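PDB 3RDR: N-acetylmuramoyl-L-alanine amidase XlyA from Bacillus subtilis, which cleaves the bond between N-acetylmuramoyl residues and L-amino acids in cell-wall peptidoglycan, as an autolysin whose zinc-bearing catalytic domain is the part present here. Local coordinates for residues Asn17-Tyr22 with His71-Glu76; Ala45-Leu50 with Glu67-Leu72. All blocks are in the same frame, centred on the assembly; numbering follows the deposited sequence.

Contact 1: residues Asn17-Tyr22 with His71-Glu76; sequences NNRPGY and HLPLNE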
ATOM      1  N   ASN A  17     -12.834  13.024   2.135  1.00 30.17           N
ATOM      2  CA  ASN A  17     -13.637  11.895   1.687  1.00 29.62           C
ATOM      3  C   ASN A  17     -12.845  10.588   1.668  1.00 28.35           C
ATOM      4  O   ASN A  17     -13.410   9.519   1.916  1.00 28.29           O
ATOM      5  CB  ASN A  17     -14.216  12.174   0.295  1.00 32.26           C
ATOM      6  CG  ASN A  17     -15.374  13.167   0.328  1.00 36.84           C
ATOM      7  OD1 ASN A  17     -15.794  13.681  -0.710  1.00 40.10           O
ATOM      8  ND2 ASN A  17     -15.903  13.431   1.521  1.00 36.62           N
ATOM      9  N   ASN A  18     -11.546  10.655   1.383  1.00 24.91           N
ATOM     10  CA  ASN A  18     -10.766   9.426   1.366  1.00 24.69           C
ATOM     11  C   ASN A  18      -9.980   9.167   2.647  1.00 24.26           C
ATOM     12  O   ASN A  18      -8.988   8.442   2.644  1.00 22.87           O
ATOM     13  CB  ASN A  18      -9.845   9.351   0.138  1.00 22.46           C
ATOM     14  CG  ASN A  18      -8.750  10.385   0.153  1.00 22.18           C
ATOM     15  OD1 ASN A  18      -7.744  10.244  -0.552  1.00 24.56           O
ATOM     16  ND2 ASN A  18      -8.927  11.427   0.942  1.00 19.36           N
ATOM     17  N   ARG A  19     -10.415   9.785   3.740  1.00 23.50           N
ATOM     18  CA  ARG A  19      -9.804   9.538   5.041  1.00 24.34           C
ATOM     19  C   ARG A  19     -10.976   9.269   5.980  1.00 25.59           C
ATOM     20  O   ARG A  19     -11.283  10.070   6.866  1.00 25.69           O
ATOM     21  CB  ARG A  19      -8.974  10.729   5.545  1.00 23.19           C
ATOM     22  CG  ARG A  19      -8.321  10.424   6.898  1.00 23.21           C
ATOM     23  CD  ARG A  19      -7.207  11.389   7.315  1.00 22.53           C
ATOM     24  NE  ARG A  19      -6.718  11.043   8.649  1.00 24.28           N
ATOM     25  CZ  ARG A  19      -5.765  11.695   9.315  1.00 25.25           C
ATOM     26  NH1 ARG A  19      -5.167  12.751   8.783  1.00 22.94           N
ATOM     27  NH2 ARG A  19      -5.420  11.292  10.531  1.00 23.25           N
ATOM     28  N   PRO A  20     -11.657   8.126   5.784  1.00 25.89           N
ATOM     29  CA  PRO A  20     -12.808   7.730   6.601  1.00 25.97           C
ATOM     30  C   PRO A  20     -12.524   7.796   8.094  1.00 26.07           C
ATOM     31  O   PRO A  20     -13.415   8.100   8.884  1.00 26.00           O
ATOM     32  CB  PRO A  20     -13.109   6.310   6.111  1.00 25.99           C
ATOM     33  CG  PRO A  20     -11.769   5.821   5.633  1.00 24.92           C
ATOM     34  CD  PRO A  20     -11.242   7.024   4.900  1.00 23.58           C
ATOM     35  N   GLY A  21     -11.287   7.494   8.473  1.00 26.20           N
ATOM     36  CA  GLY A  21     -10.901   7.566   9.872  1.00 25.71           C
ATOM     37  C   GLY A  21     -11.448   6.550  10.859  1.00 25.83           C
ATOM     38  O   GLY A  21     -11.581   6.867  12.041  1.00 26.22           O
ATOM     39  N   TYR A  22     -11.775   5.340  10.410  1.00 24.79           N
ATOM     40  CA  TYR A  22     -12.267   4.334  11.347  1.00 24.03           C
ATOM     41  C   TYR A  22     -11.073   3.744  12.083  1.00 24.69           C
ATOM     42  O   TYR A  22     -10.021   3.511  11.482  1.00 23.84           O
ATOM     43  CB  TYR A  22     -13.007   3.211  10.621  1.00 25.16           C
ATOM     44  CG  TYR A  22     -14.364   3.609  10.102  1.00 28.74           C
ATOM     45  CD1 TYR A  22     -15.398   3.954  10.979  1.00 28.44           C
ATOM     46  CD2 TYR A  22     -14.615   3.653   8.731  1.00 27.38           C
ATOM     47  CE1 TYR A  22     -16.652   4.335  10.496  1.00 30.47           C
ATOM     48  CE2 TYR A  22     -15.857   4.029   8.240  1.00 30.34           C
ATOM     49  CZ  TYR A  22     -16.872   4.371   9.123  1.00 31.53           C
ATOM     50  OH  TYR A  22     -18.096   4.755   8.623  1.00 32.77           O
ATOM     51  N   HIS A  71       0.410   8.081   3.810  1.00 23.46           N
ATOM     52  CA  HIS A  71      -0.733   8.964   3.643  1.00 22.61           C
ATOM     53  C   HIS A  71      -1.752   8.879   4.770  1.00 23.20           C
ATOM     54  O   HIS A  71      -2.617   9.744   4.899  1.00 21.07           O
ATOM     55  CB  HIS A  71      -1.425   8.623   2.323  1.00 21.81           C
ATOM     56  CG  HIS A  71      -0.475   8.313   1.209  1.00 21.40           C
ATOM     57  ND1 HIS A  71       0.262   9.284   0.567  1.00 21.42           N
ATOM     58  CD2 HIS A  71      -0.125   7.135   0.641  1.00 18.53           C
ATOM     59  CE1 HIS A  71       1.026   8.718  -0.352  1.00 22.16           C
ATOM     60  NE2 HIS A  71       0.810   7.414  -0.326  1.00 21.19           N
ATOM     61  N   LEU A  72      -1.644   7.836   5.582  1.00 23.71           N
ATOM     62  CA  LEU A  72      -2.583   7.604   6.672  1.00 23.19           C
ATOM     63  C   LEU A  72      -1.873   7.026   7.889  1.00 24.89           C
ATOM     64  O   LEU A  72      -0.867   6.322   7.755  1.00 23.94           O
ATOM     65  CB  LEU A  72      -3.640   6.592   6.218  1.00 21.32           C
ATOM     66  CG  LEU A  72      -5.050   6.904   5.707  1.00 25.27           C
ATOM     67  CD1 LEU A  72      -5.181   8.304   5.157  1.00 27.02           C
ATOM     68  CD2 LEU A  72      -5.400   5.855   4.664  1.00 22.27           C
ATOM     69  N   PRO A  73      -2.379   7.327   9.098  1.00 25.19           N
ATOM     70  CA  PRO A  73      -1.751   6.785  10.306  1.00 25.26           C
ATOM     71  C   PRO A  73      -2.154   5.312  10.357  1.00 25.19           C
ATOM     72  O   PRO A  73      -3.228   4.951   9.873  1.00 24.18           O
ATOM     73  CB  PRO A  73      -2.384   7.614  11.427  1.00 26.04           C
ATOM     74  CG  PRO A  73      -3.742   7.941  10.882  1.00 26.38           C
ATOM     75  CD  PRO A  73      -3.425   8.308   9.445  1.00 25.14           C
ATOM     76  N   LEU A  74      -1.310   4.462  10.934  1.00 23.90           N
ATOM     77  CA  LEU A  74      -1.617   3.038  10.985  1.00 25.74           C
ATOM     78  C   LEU A  74      -2.758   2.615  11.913  1.00 26.70           C
ATOM     79  O   LEU A  74      -3.099   1.432  11.973  1.00 28.03           O
ATOM     80  CB  LEU A  74      -0.347   2.244  11.307  1.00 26.35           C
ATOM     81  CG  LEU A  74       0.810   2.513  10.334  1.00 27.95           C
ATOM     82  CD1 LEU A  74       1.905   1.482  10.556  1.00 27.46           C
ATOM     83  CD2 LEU A  74       0.313   2.452   8.891  1.00 26.29           C
ATOM     84  N   ASN A  75      -3.351   3.563  12.634  1.00 27.11           N
ATOM     85  CA  ASN A  75      -4.475   3.232  13.509  1.00 27.66           C
ATOM     86  C   ASN A  75      -5.808   3.603  12.855  1.00 26.36           C
ATOM     87  O   ASN A  75      -6.850   3.600  13.507  1.00 25.75           O
ATOM     88  CB  ASN A  75      -4.345   3.922  14.878  1.00 30.16           C
ATOM     89  CG  ASN A  75      -4.061   5.412  14.771  1.00 32.03           C
ATOM     90  OD1 ASN A  75      -4.753   6.147  14.071  1.00 31.12           O
ATOM     91  ND2 ASN A  75      -3.041   5.864  15.487  1.00 38.41           N
ATOM     92  N   GLU A  76      -5.757   3.910  11.559  1.00 24.01           N
ATOM     93  CA  GLU A  76      -6.942   4.264  10.774  1.00 23.55           C
ATOM     94  C   GLU A  76      -7.002   3.409   9.505  1.00 22.87           C
ATOM     95  O   GLU A  76      -5.972   2.961   9.006  1.00 23.63           O
ATOM     96  CB  GLU A  76      -6.903   5.741  10.375  1.00 22.14           C
ATOM     97  CG  GLU A  76      -7.345   6.712  11.461  1.00 24.45           C
ATOM     98  CD  GLU A  76      -7.319   8.157  10.990  1.00 23.92           C
ATOM     99  OE1 GLU A  76      -7.558   8.399   9.787  1.00 25.40           O
ATOM    100  OE2 GLU A  76      -7.073   9.056  11.817  1.00 23.33           O
TER
HETATM  101  O   HOH W   1      -8.733   7.093   7.510  1.00 21.98           O

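Contact 2: residues Ala45-Leu50 with Glu67-Leu72; sequences AHARYL and EIYQHL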
ATOM      1  N   ALA A  45       4.386  11.922  -5.907  1.00 23.33           N
ATOM      2  CA  ALA A  45       3.279  12.311  -6.778  1.00 22.70           C
ATOM      3  C   ALA A  45       1.963  11.735  -6.262  1.00 22.04           C
ATOM      4  O   ALA A  45       0.936  12.418  -6.268  1.00 23.21           O
ATOM      5  CB  ALA A  45       3.536  11.848  -8.218  1.00 22.26           C
ATOM      6  N   HIS A  46       1.981  10.480  -5.818  1.00 20.33           N
ATOM      7  CA  HIS A  46       0.765   9.879  -5.287  1.00 21.23           C
ATOM      8  C   HIS A  46       0.351  10.577  -3.990  1.00 21.07           C
ATOM      9  O   HIS A  46      -0.832  10.737  -3.721  1.00 21.20           O
ATOM     10  CB  HIS A  46       0.951   8.375  -5.041  1.00 19.16           C
ATOM     11  CG  HIS A  46       0.859   7.547  -6.285  1.00 20.41           C
ATOM     12  ND1 HIS A  46       1.879   7.473  -7.211  1.00 20.33           N
ATOM     13  CD2 HIS A  46      -0.151   6.791  -6.779  1.00 19.99           C
ATOM     14  CE1 HIS A  46       1.501   6.709  -8.220  1.00 18.42           C
ATOM     15  NE2 HIS A  46       0.273   6.282  -7.983  1.00 19.16           N
ATOM     16  N   ALA A  47       1.326  10.992  -3.187  1.00 22.92           N
ATOM     17  CA  ALA A  47       1.028  11.687  -1.934  1.00 24.60           C
ATOM     18  C   ALA A  47       0.231  12.959  -2.220  1.00 25.28           C
ATOM     19  O   ALA A  47      -0.712  13.292  -1.502  1.00 23.97           O
ATOM     20  CB  ALA A  47       2.319  12.037  -1.210  1.00 21.33           C
ATOM     21  N   ARG A  48       0.629  13.666  -3.274  1.00 27.16           N
ATOM     22  CA  ARG A  48      -0.036  14.900  -3.676  1.00 27.75           C
ATOM     23  C   ARG A  48      -1.427  14.587  -4.219  1.00 26.72           C
ATOM     24  O   ARG A  48      -2.403  15.254  -3.875  1.00 25.83           O
ATOM     25  CB  ARG A  48       0.795  15.628  -4.743  1.00 30.71           C
ATOM     26  CG  ARG A  48       0.236  16.988  -5.144  1.00 37.22           C
ATOM     27  CD  ARG A  48       1.182  17.780  -6.050  1.00 43.39           C
ATOM     28  NE  ARG A  48       1.297  17.224  -7.402  1.00 49.52           N
ATOM     29  CZ  ARG A  48       2.179  16.296  -7.772  1.00 52.66           C
ATOM     30  NH1 ARG A  48       3.045  15.800  -6.897  1.00 53.82           N
ATOM     31  NH2 ARG A  48       2.199  15.863  -9.027  1.00 53.90           N
ATOM     32  N   TYR A  49      -1.520  13.564  -5.063  1.00 25.06           N
ATOM     33  CA  TYR A  49      -2.805  13.184  -5.626  1.00 25.38           C
ATOM     34  C   TYR A  49      -3.840  12.832  -4.553  1.00 25.23           C
ATOM     35  O   TYR A  49      -4.986  13.290  -4.606  1.00 25.37           O
ATOM     36  CB  TYR A  49      -2.648  11.988  -6.561  1.00 27.20           C
ATOM     37  CG  TYR A  49      -3.971  11.326  -6.883  1.00 28.51           C
ATOM     38  CD1 TYR A  49      -4.866  11.909  -7.779  1.00 30.77           C
ATOM     39  CD2 TYR A  49      -4.354  10.146  -6.247  1.00 30.10           C
ATOM     40  CE1 TYR A  49      -6.115  11.330  -8.035  1.00 31.75           C
ATOM     41  CE2 TYR A  49      -5.599   9.561  -6.492  1.00 31.33           C
ATOM     42  CZ  TYR A  49      -6.473  10.159  -7.386  1.00 33.11           C
ATOM     43  OH  TYR A  49      -7.713   9.594  -7.622  1.00 36.15           O
ATOM     44  N   LEU A  50      -3.437  12.015  -3.585  1.00 23.60           N
ATOM     45  CA  LEU A  50      -4.347  11.584  -2.529  1.00 24.30           C
ATOM     46  C   LEU A  50      -4.944  12.711  -1.691  1.00 26.40           C
ATOM     47  O   LEU A  50      -5.983  12.527  -1.053  1.00 26.58           O
ATOM     48  CB  LEU A  50      -3.653  10.555  -1.620  1.00 21.93           C
ATOM     49  CG  LEU A  50      -3.457   9.167  -2.251  1.00 22.32           C
ATOM     50  CD1 LEU A  50      -2.673   8.253  -1.320  1.00 19.36           C
ATOM     51  CD2 LEU A  50      -4.823   8.558  -2.555  1.00 21.27           C
ATOM     52  N   GLU A  67      12.021   6.250  -2.252  1.00 32.30           N
ATOM     53  CA  GLU A  67      11.481   6.459  -0.917  1.00 31.16           C
ATOM     54  C   GLU A  67      10.074   5.923  -0.716  1.00 29.79           C
ATOM     55  O   GLU A  67       9.485   5.329  -1.616  1.00 27.74           O
ATOM     56  CB  GLU A  67      11.508   7.949  -0.596  1.00 33.71           C
ATOM     57  CG  GLU A  67      10.939   8.798  -1.711  1.00 34.80           C
ATOM     58  CD  GLU A  67      11.225  10.264  -1.514  1.00 38.21           C
ATOM     59  OE1 GLU A  67      12.215  10.582  -0.820  1.00 39.61           O
ATOM     60  OE2 GLU A  67      10.474  11.097  -2.064  1.00 39.44           O
ATOM     61  N   ILE A  68       9.547   6.161   0.481  1.00 28.81           N
ATOM     62  CA  ILE A  68       8.215   5.715   0.866  1.00 27.18           C
ATOM     63  C   ILE A  68       7.453   6.880   1.488  1.00 27.58           C
ATOM     64  O   ILE A  68       8.000   7.612   2.313  1.00 28.32           O
ATOM     65  CB  ILE A  68       8.300   4.582   1.917  1.00 26.04           C
ATOM     66  CG1 ILE A  68       9.043   3.380   1.339  1.00 25.33           C
ATOM     67  CG2 ILE A  68       6.903   4.171   2.365  1.00 26.01           C
ATOM     68  CD1 ILE A  68       9.380   2.327   2.374  1.00 22.54           C
ATOM     69  N   TYR A  69       6.200   7.054   1.078  1.00 25.33           N
ATOM     70  CA  TYR A  69       5.349   8.106   1.614  1.00 24.55           C
ATOM     71  C   TYR A  69       4.186   7.453   2.349  1.00 24.18           C
ATOM     72  O   TYR A  69       3.636   6.457   1.878  1.00 23.64           O
ATOM     73  CB  TYR A  69       4.798   8.999   0.495  1.00 22.89           C
ATOM     74  CG  TYR A  69       5.638  10.222   0.197  1.00 26.05           C
ATOM     75  CD1 TYR A  69       6.871  10.110  -0.456  1.00 26.35           C
ATOM     76  CD2 TYR A  69       5.212  11.493   0.586  1.00 24.84           C
ATOM     77  CE1 TYR A  69       7.655  11.236  -0.713  1.00 27.24           C
ATOM     78  CE2 TYR A  69       5.987  12.627   0.335  1.00 26.58           C
ATOM     79  CZ  TYR A  69       7.206  12.491  -0.313  1.00 27.80           C
ATOM     80  OH  TYR A  69       7.977  13.607  -0.553  1.00 29.90           O
ATOM     81  N   GLN A  70       3.823   8.005   3.504  1.00 23.62           N
ATOM     82  CA  GLN A  70       2.708   7.483   4.295  1.00 24.58           C
ATOM     83  C   GLN A  70       1.589   8.521   4.233  1.00 24.15           C
ATOM     84  O   GLN A  70       1.790   9.685   4.571  1.00 23.44           O
ATOM     85  CB  GLN A  70       3.131   7.255   5.746  1.00 25.67           C
ATOM     86  CG  GLN A  70       2.151   6.413   6.551  1.00 27.31           C
ATOM     87  CD  GLN A  70       2.517   6.348   8.023  1.00 28.03           C
ATOM     88  OE1 GLN A  70       3.689   6.414   8.381  1.00 30.61           O
ATOM     89  NE2 GLN A  70       1.518   6.203   8.878  1.00 26.18           N
ATOM     90  N   HIS A  71       0.410   8.081   3.810  1.00 23.46           N
ATOM     91  CA  HIS A  71      -0.733   8.964   3.643  1.00 22.61           C
ATOM     92  C   HIS A  71      -1.752   8.879   4.770  1.00 23.20           C
ATOM     93  O   HIS A  71      -2.617   9.744   4.899  1.00 21.07           O
ATOM     94  CB  HIS A  71      -1.425   8.623   2.323  1.00 21.81           C
ATOM     95  CG  HIS A  71      -0.475   8.313   1.209  1.00 21.40           C
ATOM     96  ND1 HIS A  71       0.262   9.284   0.567  1.00 21.42           N
ATOM     97  CD2 HIS A  71      -0.125   7.135   0.641  1.00 18.53           C
ATOM     98  CE1 HIS A  71       1.026   8.718  -0.352  1.00 22.16           C
ATOM     99  NE2 HIS A  71       0.810   7.414  -0.326  1.00 21.19           N
ATOM    100  N   LEU A  72      -1.644   7.836   5.582  1.00 23.71           N
ATOM    101  CA  LEU A  72      -2.583   7.604   6.672  1.00 23.19           C
ATOM    102  C   LEU A  72      -1.873   7.026   7.889  1.00 24.89           C
ATOM    103  O   LEU A  72      -0.867   6.322   7.755  1.00 23.94           O
ATOM    104  CB  LEU A  72      -3.640   6.592   6.218  1.00 21.32           C
ATOM    105  CG  LEU A  72      -5.050   6.904   5.707  1.00 25.27           C
ATOM    106  CD1 LEU A  72      -5.181   8.304   5.157  1.00 27.02           C
ATOM    107  CD2 LEU A  72      -5.400   5.855   4.664  1.00 22.27           C
TER
HETATM  108  O   HOH W   2      -0.775  11.867   0.949  1.00 20.81           O

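Contact 1: residues Asn17-Tyr22 with His71-Glu76
Arg19 reaches across from the 17-22 loop to Glu76, at the end of the type I turn Pro73-Glu76. With chi1 at -179° its CG lies anti to the backbone N, and the chain runs extended as far as NE. Beyond CB, Arg19 CG lies 3.6 Å from Glu76 OE1 and more loosely beside Leu72 CD1, the arginine and leucine side chains sliding past each other in opposite directions. CD passes Glu76 OE1, and the guanidinium then takes the carboxylate side-on. NE donates to Glu76 OE1 at 3.0 Å and NH2 to Glu76 OE2 at 3.1 Å, both nearly straight and on the syn sides. Both oxygens lie close to the guanidinium plane, but NH2 sits 34° out of the carboxylate plane, in keeping with the 36° between the two planes. Pro73 CD lies over one face of the guanidinium, 3.8 Å from Arg19 NH2. Gly21 CA sits 3.4 Å from Glu76 OE1. This two-pronged salt bridge ties the loop after strand 7-9 to the loop after strand 68-70. The pair probably offsets both charges, with a water held by Gly21 N donating to OE1 and the Ile12 carbonyl accepting from NH1 as further partners.

Contact 2: residues Ala45-Leu50 with Glu67-Leu72
Leu50 stands over the imidazole of His71, its side chain crossing that of the histidine at about a right angle. Its CD1 lies 3.4 Å from the centroid of the His71 ring and only 14° off the normal, a CH-pi contact squarely over the face. On the opposite face Tyr69 O sits above the ring, offset toward the rim. Ala47 closes on the edge: its CA is 3.4 Å from His71 CE1, near the ring plane, and its CB, also in that plane, is 3.7 Å from the same atom. The CB of His71 already points toward the helix, and chi1 of -40° sets CG anti to the carbonyl carbon. The methyl of Ala47 has a second aromatic neighbour, Tyr69, whose CD2 it approaches obliquely at 3.4 Å. Both imidazole nitrogens have polar partners: ND1 meets a water that donates to Ala47 O, and NE2 is hydrogen-bonded to Thr62 OG1 on strand 61-63. Trp59 also meets the imidazole, the two ring planes at about 80°. Ala47 and Leu50 of helix 43-50 thus pack on two rings, Tyr69 of strand 68-70 and His71 just beyond it. The buried imidazole is joined through water to the helix backbone and through Thr62 to the neighbouring strand, which should fix the ring's rotation and satisfy both nitrogens.

In the fold
The two contacts lie about 13 Å apart, centre to centre, and share His71 and Leu72. Along the chain come the 17-22 loop, helix 43-50, then strand 68-70 and the loop that follows it. Contact 2 packs the helix on this strand of the mixed sheet, between strands 7-9 and 61-63; contact 1, nearer the surface, joins the continuing chain to the loop between strands 7-9 and 28-33. Helix and sheet belong to the T7 lysozyme-like fold of the amidase domain. The zinc of His32, His133 and Cys141 is about 11 Å from the His46 side chain and about 14 Å from that of Leu72; neither contact supplies a zinc ligand.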